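PDB 5AWQ: isomaltodextranase from Arthrobacter globiformis, which hydrolyses (1->6)-alpha-D-glucosidic linkages in dextran-like polysaccharides, removing successive isomaltose units from the non-reducing ends of the chains. Local coordinates for residues A[78-83]-A[121-126]; A[261-266]-A[310-315]; A[542-547]-A[599-604]. All coordinates share one frame; numbering follows the deposited sequence.

The three contacts follow one another along the chain, each closing before the next opens. Contacts 1 and 2 pair neighbouring strands of the same eight-stranded parallel sheet, that of the catalytic barrel: 77-79 with 120-124, and 263-265 with 312-314. Their centres lie about 17 Å apart, yet both reach one bound glucose of chain C, through Asp81 and Arg265, so the sugar is gripped from two parts of the barrel. Contact 3 belongs to the C-terminal CBM6 domain, with its centre about 28 Å from that of contact 2 and about 43 Å from that of contact 1. It lies beside a separate glucose, consistent with carbohydrate binding remote from the catalytic site.

Contact 1: residues A[78-83]-A[121-126]; sequences ACTDGW and LGVYYN. With GLC (alpha-D-glucopyranose), chain B; GLC (alpha-D-glucopyranose), chain C.
Ala78 and Cys79 pair in parallel with Leu121 and Gly122, joining two neighbouring strands of the barrel. The backbone bonds run in both directions: Gly122 N gives its hydrogen to Ala78 O (2.8 Å), and Thr80 N gives its own to Gly122 O (3.1 Å). Glycine suits position 122 because a side chain there would start against Cys79 CB; the CA atoms of Cys79 and Gly122 come within 3.9 Å.

Past the last bridge, side-chain polar bonds take over. Thr80 OG1 sits between its own backbone N and carbonyl carbon (chi1 61°), where it accepts an almost straight bond (174°) from Tyr124 N at 3.1 Å. The same hydroxyl donates to a water 2.7 Å from OG1, and that water donates in turn to Asp81 O and Tyr124 O, bridging the two chains.

Aromatic packing comes from Tyr124, whose CG is swung anti to its backbone N (chi1 172°). One ring face thereby lies under the Asp81-Gly82 peptide, with Gly82 N 3.6 Å above the Tyr124 ring plane, over its centre. Glycine suits position 82 because a CB there would collide with O5 of the chain B glucose.

Sugar bonds finish the site. Asp81 OD2 accepts from O4 of the chain C glucose (2.8 Å) and also from Gly82 N, while Trp83 N donates to O5 of the chain B glucose (2.9 Å) and the indole lays a face against that sugar.

Tyr124 OH is hydrogen-bonded to Asp201, the probable nucleophile, so this packing probably helps to hold a second-shell phenol as well as the sugar-binding carboxylate.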
loop_
_atom_site.group_PDB
_atom_site.type_symbol
_atom_site.label_atom_id
_atom_site.label_comp_id
_atom_site.label_asym_id
_atom_site.label_seq_id
_atom_site.Cartn_x
_atom_site.Cartn_y
_atom_site.Cartn_z
ATOM N N ALA A 78 -1.733 18.334 1.317
ATOM C CA ALA A 78 -2.493 18.805 0.168
ATOM C C ALA A 78 -1.674 18.418 -1.046
ATOM O O ALA A 78 -0.514 18.815 -1.172
ATOM C CB ALA A 78 -2.717 20.314 0.210
ATOM N N CYS A 79 -2.261 17.601 -1.917
ATOM C CA CYS A 79 -1.518 16.965 -3.000
ATOM C C CYS A 79 -2.057 17.388 -4.349
ATOM O O CYS A 79 -3.254 17.381 -4.576
ATOM C CB CYS A 79 -1.642 15.456 -2.848
ATOM S SG CYS A 79 -0.565 14.477 -3.923
ATOM N N THR A 80 -1.160 17.759 -5.252
ATOM C CA THR A 80 -1.535 18.040 -6.627
ATOM C C THR A 80 -1.776 16.750 -7.412
ATOM O O THR A 80 -1.525 15.653 -6.907
ATOM C CB THR A 80 -0.473 18.908 -7.347
ATOM O OG1 THR A 80 0.774 18.202 -7.384
ATOM C CG2 THR A 80 -0.282 20.226 -6.640
ATOM N N ASP A 81 -2.271 16.883 -8.643
ATOM C CA ASP A 81 -2.510 15.754 -9.529
ATOM C C ASP A 81 -2.051 16.153 -10.936
ATOM O O ASP A 81 -1.084 16.926 -11.070
ATOM C CB ASP A 81 -3.982 15.289 -9.437
ATOM C CG ASP A 81 -4.196 13.903 -10.001
ATOM O OD1 ASP A 81 -3.875 12.915 -9.298
ATOM O OD2 ASP A 81 -4.656 13.801 -11.153
ATOM N N GLY A 82 -2.690 15.619 -11.970
ATOM C CA GLY A 82 -2.293 15.857 -13.340
ATOM C C GLY A 82 -2.655 17.211 -13.908
ATOM O O GLY A 82 -2.687 18.216 -13.193
ATOM N N TRP A 83 -2.881 17.219 -15.222
ATOM C CA TRP A 83 -3.085 18.446 -15.976
ATOM C C TRP A 83 -1.844 19.329 -15.798
ATOM O O TRP A 83 -1.957 20.528 -15.567
ATOM C CB TRP A 83 -4.401 19.151 -15.573
ATOM C CG TRP A 83 -5.591 18.331 -15.917
ATOM C CD1 TRP A 83 -6.319 18.392 -17.074
ATOM C CD2 TRP A 83 -6.160 17.260 -15.145
ATOM N NE1 TRP A 83 -7.320 17.456 -17.055
ATOM C CE2 TRP A 83 -7.239 16.740 -15.887
ATOM C CE3 TRP A 83 -5.869 16.695 -13.899
ATOM C CZ2 TRP A 83 -8.008 15.671 -15.429
ATOM C CZ3 TRP A 83 -6.634 15.637 -13.454
ATOM C CH2 TRP A 83 -7.695 15.147 -14.200
ATOM N N LEU A 121 3.080 19.614 1.593
ATOM C CA LEU A 121 2.822 19.544 0.172
ATOM C C LEU A 121 3.056 18.141 -0.379
ATOM O O LEU A 121 4.116 17.564 -0.198
ATOM C CB LEU A 121 3.771 20.504 -0.552
ATOM C CG LEU A 121 3.714 20.503 -2.083
ATOM C CD1 LEU A 121 2.363 20.982 -2.591
ATOM C CD2 LEU A 121 4.837 21.375 -2.628
ATOM N N GLY A 122 2.053 17.613 -1.081
ATOM C CA GLY A 122 2.196 16.404 -1.878
ATOM C C GLY A 122 2.266 16.772 -3.338
ATOM O O GLY A 122 1.540 17.648 -3.790
ATOM N N VAL A 123 3.113 16.075 -4.091
ATOM C CA VAL A 123 3.303 16.411 -5.500
ATOM C C VAL A 123 3.064 15.216 -6.407
ATOM O O VAL A 123 3.602 14.140 -6.179
ATOM C CB VAL A 123 4.710 16.996 -5.766
ATOM C CG1 VAL A 123 4.992 17.119 -7.258
ATOM C CG2 VAL A 123 4.829 18.352 -5.094
ATOM N N TYR A 124 2.296 15.455 -7.465
ATOM C CA TYR A 124 2.167 14.521 -8.585
ATOM C C TYR A 124 3.156 14.961 -9.664
ATOM O O TYR A 124 3.022 16.031 -10.260
ATOM C CB TYR A 124 0.725 14.573 -9.106
ATOM C CG TYR A 124 0.378 13.824 -10.380
ATOM C CD1 TYR A 124 0.713 14.331 -11.638
ATOM C CD2 TYR A 124 -0.388 12.650 -10.326
ATOM C CE1 TYR A 124 0.335 13.678 -12.793
ATOM C CE2 TYR A 124 -0.771 12.001 -11.492
ATOM C CZ TYR A 124 -0.417 12.526 -12.713
ATOM O OH TYR A 124 -0.799 11.896 -13.882
ATOM N N TYR A 125 4.163 14.136 -9.907
ATOM C CA TYR A 125 5.029 14.331 -11.078
ATOM C C TYR A 125 5.805 13.064 -11.367
ATOM O O TYR A 125 6.065 12.272 -10.459
ATOM C CB TYR A 125 5.983 15.536 -10.922
ATOM C CG TYR A 125 6.274 16.178 -12.266
ATOM C CD1 TYR A 125 5.323 16.960 -12.880
ATOM C CD2 TYR A 125 7.483 15.955 -12.944
ATOM C CE1 TYR A 125 5.543 17.524 -14.117
ATOM C CE2 TYR A 125 7.716 16.519 -14.192
ATOM C CZ TYR A 125 6.746 17.303 -14.772
ATOM O OH TYR A 125 6.973 17.866 -16.013
ATOM N N ASN A 126 6.189 12.883 -12.630
ATOM C CA ASN A 126 6.994 11.763 -13.058
ATOM C C ASN A 126 8.357 12.317 -13.467
ATOM O O ASN A 126 8.458 13.132 -14.391
ATOM C CB ASN A 126 6.307 11.027 -14.220
ATOM C CG ASN A 126 7.052 9.782 -14.629
ATOM O OD1 ASN A 126 8.289 9.721 -14.542
ATOM N ND2 ASN A 126 6.317 8.769 -15.083
HETATM C C1 GLC B . -4.607 14.190 -16.545
HETATM C C2 GLC B . -5.180 14.447 -17.936
HETATM C C3 GLC B . -4.269 13.945 -19.046
HETATM C C4 GLC B . -2.871 14.519 -18.833
HETATM C C5 GLC B . -2.401 14.122 -17.439
HETATM C C6 GLC B . -1.009 14.655 -17.090
HETATM O O2 GLC B . -6.471 13.841 -18.028
HETATM O O3 GLC B . -4.788 14.321 -20.315
HETATM O O4 GLC B . -1.959 14.057 -19.808
HETATM O O5 GLC B . -3.278 14.666 -16.463
HETATM O O6 GLC B . -0.947 16.073 -17.126
HETATM C C1 GLC C . -4.260 8.845 -15.228
HETATM C C2 GLC C . -4.352 8.393 -13.779
HETATM C C3 GLC C . -5.265 9.284 -12.940
HETATM C C4 GLC C . -4.854 10.746 -13.093
HETATM C C5 GLC C . -4.856 11.076 -14.587
HETATM C C6 GLC C . -4.421 12.511 -14.885
HETATM O O2 GLC C . -4.806 7.046 -13.762
HETATM O O3 GLC C . -5.261 8.877 -11.576
HETATM O O4 GLC C . -5.771 11.585 -12.401
HETATM O O5 GLC C . -3.970 10.225 -15.302
HETATM O O6 GLC C . -4.673 12.792 -16.261
HETATM O O HOH W 1 1.291 18.079 -10.015
#

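Contact 2: residues A[261-266]-A[310-315]; sequences GDLVRI and QLILDG. With GLC (alpha-D-glucopyranose), chain C.
Leu263 and Ile312 run alongside each other off the same face, with CG of Leu263 3.8 Å from CG2 of Ile312. Apolar packing is close on the other face too: Val264 CG2 meets Leu313 CD2 at 3.9 Å, while Leu311 comes across Val264 nearly perpendicular. Branched aliphatic residues suit the Leu263-Ile312 end and the Val264-Leu313 face, on two parallel strands joined by four backbone bonds, among them Asp314 N to Val264 O (2.8 Å) and Ile266 N to Asp314 O (3.1 Å).

The sugar-facing end is equally buried but polar, bringing together two charged groups that form no direct ion pair. The methylene carbons of Arg265 lie along the carboxylate of Asp314, CG 3.6 Å from OD2, and the two planar groups are turned 79° to each other. Each has partners of its own: Asp269, Asp316 and Asn267 O for Arg265, Arg199 and Asp316 N for Asp314. Bends at chi2 (-83°) and chi3 (-60°) carry the guanidinium so that its edge meets the chain C glucose, NH1 donating to O3 at 3.0 Å.

Strand 242-245 flanks 263-265 on its other side, helix 251-260 packs on Val264 and Leu311, and helix 295-302 receives Ile266 and Leu313.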
loop_
_atom_site.group_PDB
_atom_site.type_symbol
_atom_site.label_atom_id
_atom_site.label_comp_id
_atom_site.label_asym_id
_atom_site.label_seq_id
_atom_site.Cartn_x
_atom_site.Cartn_y
_atom_site.Cartn_z
ATOM N N GLY A 261 8.907 0.696 -4.803
ATOM C CA GLY A 261 7.885 1.660 -4.426
ATOM C C GLY A 261 7.279 1.385 -3.073
ATOM O O GLY A 261 7.532 0.339 -2.465
ATOM N N ASP A 262 6.464 2.326 -2.601
ATOM C CA ASP A 262 5.693 2.139 -1.366
ATOM C C ASP A 262 4.218 1.841 -1.616
ATOM O O ASP A 262 3.640 1.027 -0.920
ATOM C CB ASP A 262 5.822 3.374 -0.475
ATOM C CG ASP A 262 7.248 3.646 -0.082
ATOM O OD1 ASP A 262 7.902 2.698 0.380
ATOM O OD2 ASP A 262 7.688 4.801 -0.199
ATOM N N LEU A 263 3.614 2.530 -2.579
ATOM C CA LEU A 263 2.204 2.361 -2.908
ATOM C C LEU A 263 2.026 2.025 -4.376
ATOM O O LEU A 263 2.778 2.507 -5.213
ATOM C CB LEU A 263 1.432 3.664 -2.656
ATOM C CG LEU A 263 0.971 4.025 -1.250
ATOM C CD1 LEU A 263 2.141 4.296 -0.350
ATOM C CD2 LEU A 263 0.014 5.210 -1.302
ATOM N N VAL A 264 1.020 1.205 -4.670
ATOM C CA VAL A 264 0.600 0.906 -6.033
ATOM C C VAL A 264 -0.912 1.090 -6.175
ATOM O O VAL A 264 -1.684 0.601 -5.346
ATOM C CB VAL A 264 0.959 -0.530 -6.490
ATOM C CG1 VAL A 264 2.449 -0.642 -6.744
ATOM C CG2 VAL A 264 0.482 -1.588 -5.506
ATOM N N ARG A 265 -1.331 1.809 -7.210
ATOM C CA ARG A 265 -2.748 1.856 -7.570
ATOM C C ARG A 265 -3.234 0.475 -7.979
ATOM O O ARG A 265 -2.569 -0.214 -8.768
ATOM C CB ARG A 265 -2.991 2.851 -8.699
ATOM C CG ARG A 265 -3.243 4.282 -8.226
ATOM C CD ARG A 265 -4.695 4.535 -7.825
ATOM N NE ARG A 265 -5.548 4.290 -8.978
ATOM C CZ ARG A 265 -5.671 5.087 -10.035
ATOM N NH1 ARG A 265 -5.096 6.279 -10.070
ATOM N NH2 ARG A 265 -6.392 4.664 -11.075
ATOM N N ILE A 266 -4.415 0.115 -7.474
ATOM C CA ILE A 266 -4.995 -1.209 -7.708
ATOM C C ILE A 266 -6.339 -1.198 -8.431
ATOM O O ILE A 266 -6.998 -2.243 -8.549
ATOM C CB ILE A 266 -5.056 -2.045 -6.407
ATOM C CG1 ILE A 266 -5.788 -1.343 -5.236
ATOM C CG2 ILE A 266 -3.646 -2.406 -5.968
ATOM C CD1 ILE A 266 -7.224 -0.895 -5.483
ATOM N N GLN A 310 6.013 -4.660 2.674
ATOM C CA GLN A 310 5.663 -5.035 1.302
ATOM C C GLN A 310 5.095 -3.796 0.579
ATOM O O GLN A 310 5.780 -2.781 0.536
ATOM C CB GLN A 310 4.740 -6.262 1.278
ATOM C CG GLN A 310 5.312 -7.460 2.037
ATOM C CD GLN A 310 6.649 -7.915 1.475
ATOM O OE1 GLN A 310 6.800 -8.107 0.269
ATOM N NE2 GLN A 310 7.623 -8.107 2.362
ATOM N N LEU A 311 3.881 -3.843 0.018
ATOM C CA LEU A 311 3.302 -2.656 -0.612
ATOM C C LEU A 311 2.069 -2.202 0.151
ATOM O O LEU A 311 1.354 -3.014 0.741
ATOM C CB LEU A 311 2.892 -2.959 -2.047
ATOM C CG LEU A 311 4.045 -2.950 -3.054
ATOM C CD1 LEU A 311 3.666 -3.631 -4.362
ATOM C CD2 LEU A 311 4.503 -1.526 -3.294
ATOM N N ILE A 312 1.849 -0.894 0.145
ATOM C CA ILE A 312 0.547 -0.335 0.488
ATOM C C ILE A 312 -0.278 -0.250 -0.793
ATOM O O ILE A 312 0.189 0.274 -1.810
ATOM C CB ILE A 312 0.701 1.035 1.156
ATOM C CG1 ILE A 312 1.383 0.858 2.516
ATOM C CG2 ILE A 312 -0.665 1.710 1.253
ATOM C CD1 ILE A 312 1.968 2.114 3.097
ATOM N N LEU A 313 -1.504 -0.772 -0.743
ATOM C CA LEU A 313 -2.387 -0.720 -1.895
ATOM C C LEU A 313 -3.212 0.571 -1.909
ATOM O O LEU A 313 -3.779 0.958 -0.887
ATOM C CB LEU A 313 -3.298 -1.948 -1.905
ATOM C CG LEU A 313 -2.597 -3.298 -1.761
ATOM C CD1 LEU A 313 -3.620 -4.428 -1.894
ATOM C CD2 LEU A 313 -1.460 -3.489 -2.758
ATOM N N ASP A 314 -3.236 1.212 -3.069
ATOM C CA ASP A 314 -3.835 2.536 -3.243
ATOM C C ASP A 314 -5.145 2.406 -4.018
ATOM O O ASP A 314 -5.136 2.047 -5.192
ATOM C CB ASP A 314 -2.812 3.413 -3.980
ATOM C CG ASP A 314 -3.291 4.817 -4.293
ATOM O OD1 ASP A 314 -4.423 5.200 -3.975
ATOM O OD2 ASP A 314 -2.477 5.537 -4.886
ATOM N N GLY A 315 -6.252 2.659 -3.328
ATOM C CA GLY A 315 -7.582 2.640 -3.931
ATOM C C GLY A 315 -8.032 3.939 -4.571
ATOM O O GLY A 315 -9.207 4.090 -4.896
HETATM C C1 GLC C . -4.260 8.845 -15.228
HETATM C C2 GLC C . -4.352 8.393 -13.779
HETATM C C3 GLC C . -5.265 9.284 -12.940
HETATM C C4 GLC C . -4.854 10.746 -13.093
HETATM C C5 GLC C . -4.856 11.076 -14.587
HETATM C C6 GLC C . -4.421 12.511 -14.885
HETATM O O2 GLC C . -4.806 7.046 -13.762
HETATM O O3 GLC C . -5.261 8.877 -11.576
HETATM O O4 GLC C . -5.771 11.585 -12.401
HETATM O O5 GLC C . -3.970 10.225 -15.302
HETATM O O6 GLC C . -4.673 12.792 -16.261
#

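Contact 3: residues A[542-547]-A[599-604]; sequences STMTVT and GAINLN. With GLC (alpha-D-glucopyranose), chain D.
In the beta-sandwich of the CBM6 domain, Ser542 and Met544 of one sheet meet Gly599, Ala600 and Ile601, where the chain enters a strand of the other. The touching parts run 69° apart, so they cross and share no ladder of backbone bonds.

The polar link runs through the Ser542 hydroxyl. Ser542 OG donates to Ala600 O at 2.9 Å, coming from above the carbonyl plane. Its first torsion, -67°, sets OG beside its own backbone N and turned to the incoming chain. Serine suits this place because its short side chain puts a hydroxyl donor right at the backbone, where the two chains pass close. Gly599 passes with its CA 3.6 Å from Ser542 OG; its positive phi of 66° favours glycine, and the hydroxyl occupies the side on which a side chain would begin.

Deeper in, the contact is apolar. Ile601 CG2 rests on Ser542 CB at 3.9 Å, and Ile601 CD1 approaches Met544 CG at 3.9 Å, although Met544 was modelled in two conformers, so this second touch is less certain. Leu505 and Ile591 also pack against Met544, placing it between the sheets.

Ala600 CB points away from Ser542, 3.6 Å from C6 of the chain D glucose, and Asn602 also lies against that sugar, which Gln506 and His493 bind further. Ile601 and Leu603 face inward and Asn602 outward, the alternation of a beta-strand: one side builds the sandwich core and the other lines a carbohydrate site, as expected of a carbohydrate-binding module.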
loop_
_atom_site.group_PDB
_atom_site.type_symbol
_atom_site.label_atom_id
_atom_site.label_comp_id
_atom_site.label_asym_id
_atom_site.label_seq_id
_atom_site.Cartn_x
_atom_site.Cartn_y
_atom_site.Cartn_z
ATOM N N SER A 542 13.745 -29.119 10.469
ATOM C CA SER A 542 13.804 -27.951 9.601
ATOM C C SER A 542 14.218 -26.713 10.404
ATOM O O SER A 542 14.075 -26.690 11.616
ATOM C CB SER A 542 12.432 -27.731 8.973
ATOM O OG SER A 542 12.098 -28.778 8.077
ATOM N N THR A 543 14.741 -25.686 9.727
ATOM C CA THR A 543 15.056 -24.425 10.416
ATOM C C THR A 543 14.494 -23.221 9.670
ATOM O O THR A 543 14.331 -23.268 8.460
ATOM C CB THR A 543 16.574 -24.190 10.639
ATOM O OG1 THR A 543 17.244 -23.974 9.391
ATOM C CG2 THR A 543 17.211 -25.374 11.353
ATOM N N MET A 544 14.186 -22.173 10.423
ATOM C CA MET A 544 13.848 -20.884 9.812
ATOM C C MET A 544 14.612 -19.794 10.538
ATOM O O MET A 544 15.028 -19.957 11.676
ATOM C CB MET A 544 12.337 -20.598 9.846
ATOM C CG MET A 544 11.482 -21.587 9.071
ATOM S SD MET A 544 11.546 -21.441 7.278
ATOM C CE MET A 544 10.464 -20.030 7.071
ATOM N N THR A 545 14.822 -18.688 9.834
ATOM C CA THR A 545 15.506 -17.538 10.378
ATOM C C THR A 545 14.487 -16.548 10.920
ATOM O O THR A 545 13.522 -16.222 10.222
ATOM C CB THR A 545 16.370 -16.861 9.299
ATOM O OG1 THR A 545 17.376 -17.781 8.838
ATOM C CG2 THR A 545 17.041 -15.609 9.858
ATOM N N VAL A 546 14.701 -16.088 12.147
ATOM C CA VAL A 546 13.798 -15.180 12.850
ATOM C C VAL A 546 14.554 -13.922 13.255
ATOM O O VAL A 546 15.693 -14.000 13.721
ATOM C CB VAL A 546 13.140 -15.832 14.100
ATOM C CG1 VAL A 546 12.219 -14.836 14.795
ATOM C CG2 VAL A 546 12.371 -17.096 13.722
ATOM N N THR A 547 13.936 -12.763 13.031
ATOM C CA THR A 547 14.449 -11.481 13.507
ATOM C C THR A 547 13.349 -10.663 14.143
ATOM O O THR A 547 12.169 -10.850 13.819
ATOM C CB THR A 547 15.012 -10.613 12.354
ATOM O OG1 THR A 547 13.993 -10.403 11.364
ATOM C CG2 THR A 547 16.220 -11.235 11.716
ATOM N N GLY A 599 15.366 -27.729 5.217
ATOM C CA GLY A 599 14.023 -28.255 5.071
ATOM C C GLY A 599 12.994 -27.175 4.792
ATOM O O GLY A 599 13.242 -26.256 4.014
ATOM N N ALA A 600 11.847 -27.298 5.446
ATOM C CA ALA A 600 10.701 -26.427 5.198
ATOM C C ALA A 600 9.685 -26.582 6.322
ATOM O O ALA A 600 9.638 -27.618 6.992
ATOM C CB ALA A 600 10.066 -26.778 3.866
ATOM N N ILE A 601 8.856 -25.558 6.532
ATOM C CA ILE A 601 7.712 -25.678 7.428
ATOM C C ILE A 601 6.485 -25.054 6.781
ATOM O O ILE A 601 6.603 -24.302 5.817
ATOM C CB ILE A 601 7.925 -25.013 8.808
ATOM C CG1 ILE A 601 7.897 -23.471 8.720
ATOM C CG2 ILE A 601 9.201 -25.545 9.453
ATOM C CD1 ILE A 601 7.851 -22.763 10.056
ATOM N N ASN A 602 5.316 -25.408 7.305
ATOM C CA ASN A 602 4.100 -24.610 7.144
ATOM C C ASN A 602 3.843 -23.904 8.469
ATOM O O ASN A 602 3.929 -24.534 9.522
ATOM C CB ASN A 602 2.910 -25.496 6.765
ATOM C CG ASN A 602 3.080 -26.157 5.414
ATOM O OD1 ASN A 602 3.797 -25.647 4.554
ATOM N ND2 ASN A 602 2.413 -27.298 5.213
ATOM N N LEU A 603 3.506 -22.609 8.423
ATOM C CA LEU A 603 3.365 -21.805 9.627
ATOM C C LEU A 603 1.899 -21.435 9.814
ATOM O O LEU A 603 1.293 -20.827 8.926
ATOM C CB LEU A 603 4.198 -20.522 9.539
ATOM C CG LEU A 603 4.153 -19.655 10.793
ATOM C CD1 LEU A 603 4.759 -20.379 11.992
ATOM C CD2 LEU A 603 4.823 -18.311 10.574
ATOM N N ASN A 604 1.335 -21.791 10.966
ATOM C CA ASN A 604 -0.059 -21.446 11.290
ATOM C C ASN A 604 -0.155 -20.115 12.021
ATOM O O ASN A 604 -0.957 -19.245 11.661
ATOM C CB ASN A 604 -0.677 -22.547 12.145
ATOM C CG ASN A 604 -2.197 -22.473 12.229
ATOM O OD1 ASN A 604 -2.881 -21.657 11.587
ATOM N ND2 ASN A 604 -2.727 -23.342 13.022
HETATM C C1 GLC D . 4.863 -30.524 0.652
HETATM C C2 GLC D . 3.651 -30.171 1.503
HETATM C C3 GLC D . 3.540 -28.659 1.637
HETATM C C4 GLC D . 4.846 -28.098 2.181
HETATM C C5 GLC D . 6.024 -28.520 1.318
HETATM C C6 GLC D . 7.347 -28.028 1.898
HETATM O O2 GLC D . 2.484 -30.710 0.890
HETATM O O3 GLC D . 2.483 -28.365 2.549
HETATM O O4 GLC D . 4.793 -26.662 2.224
HETATM O O5 GLC D . 6.035 -29.958 1.229
HETATM O O6 GLC D . 8.419 -28.343 1.007
#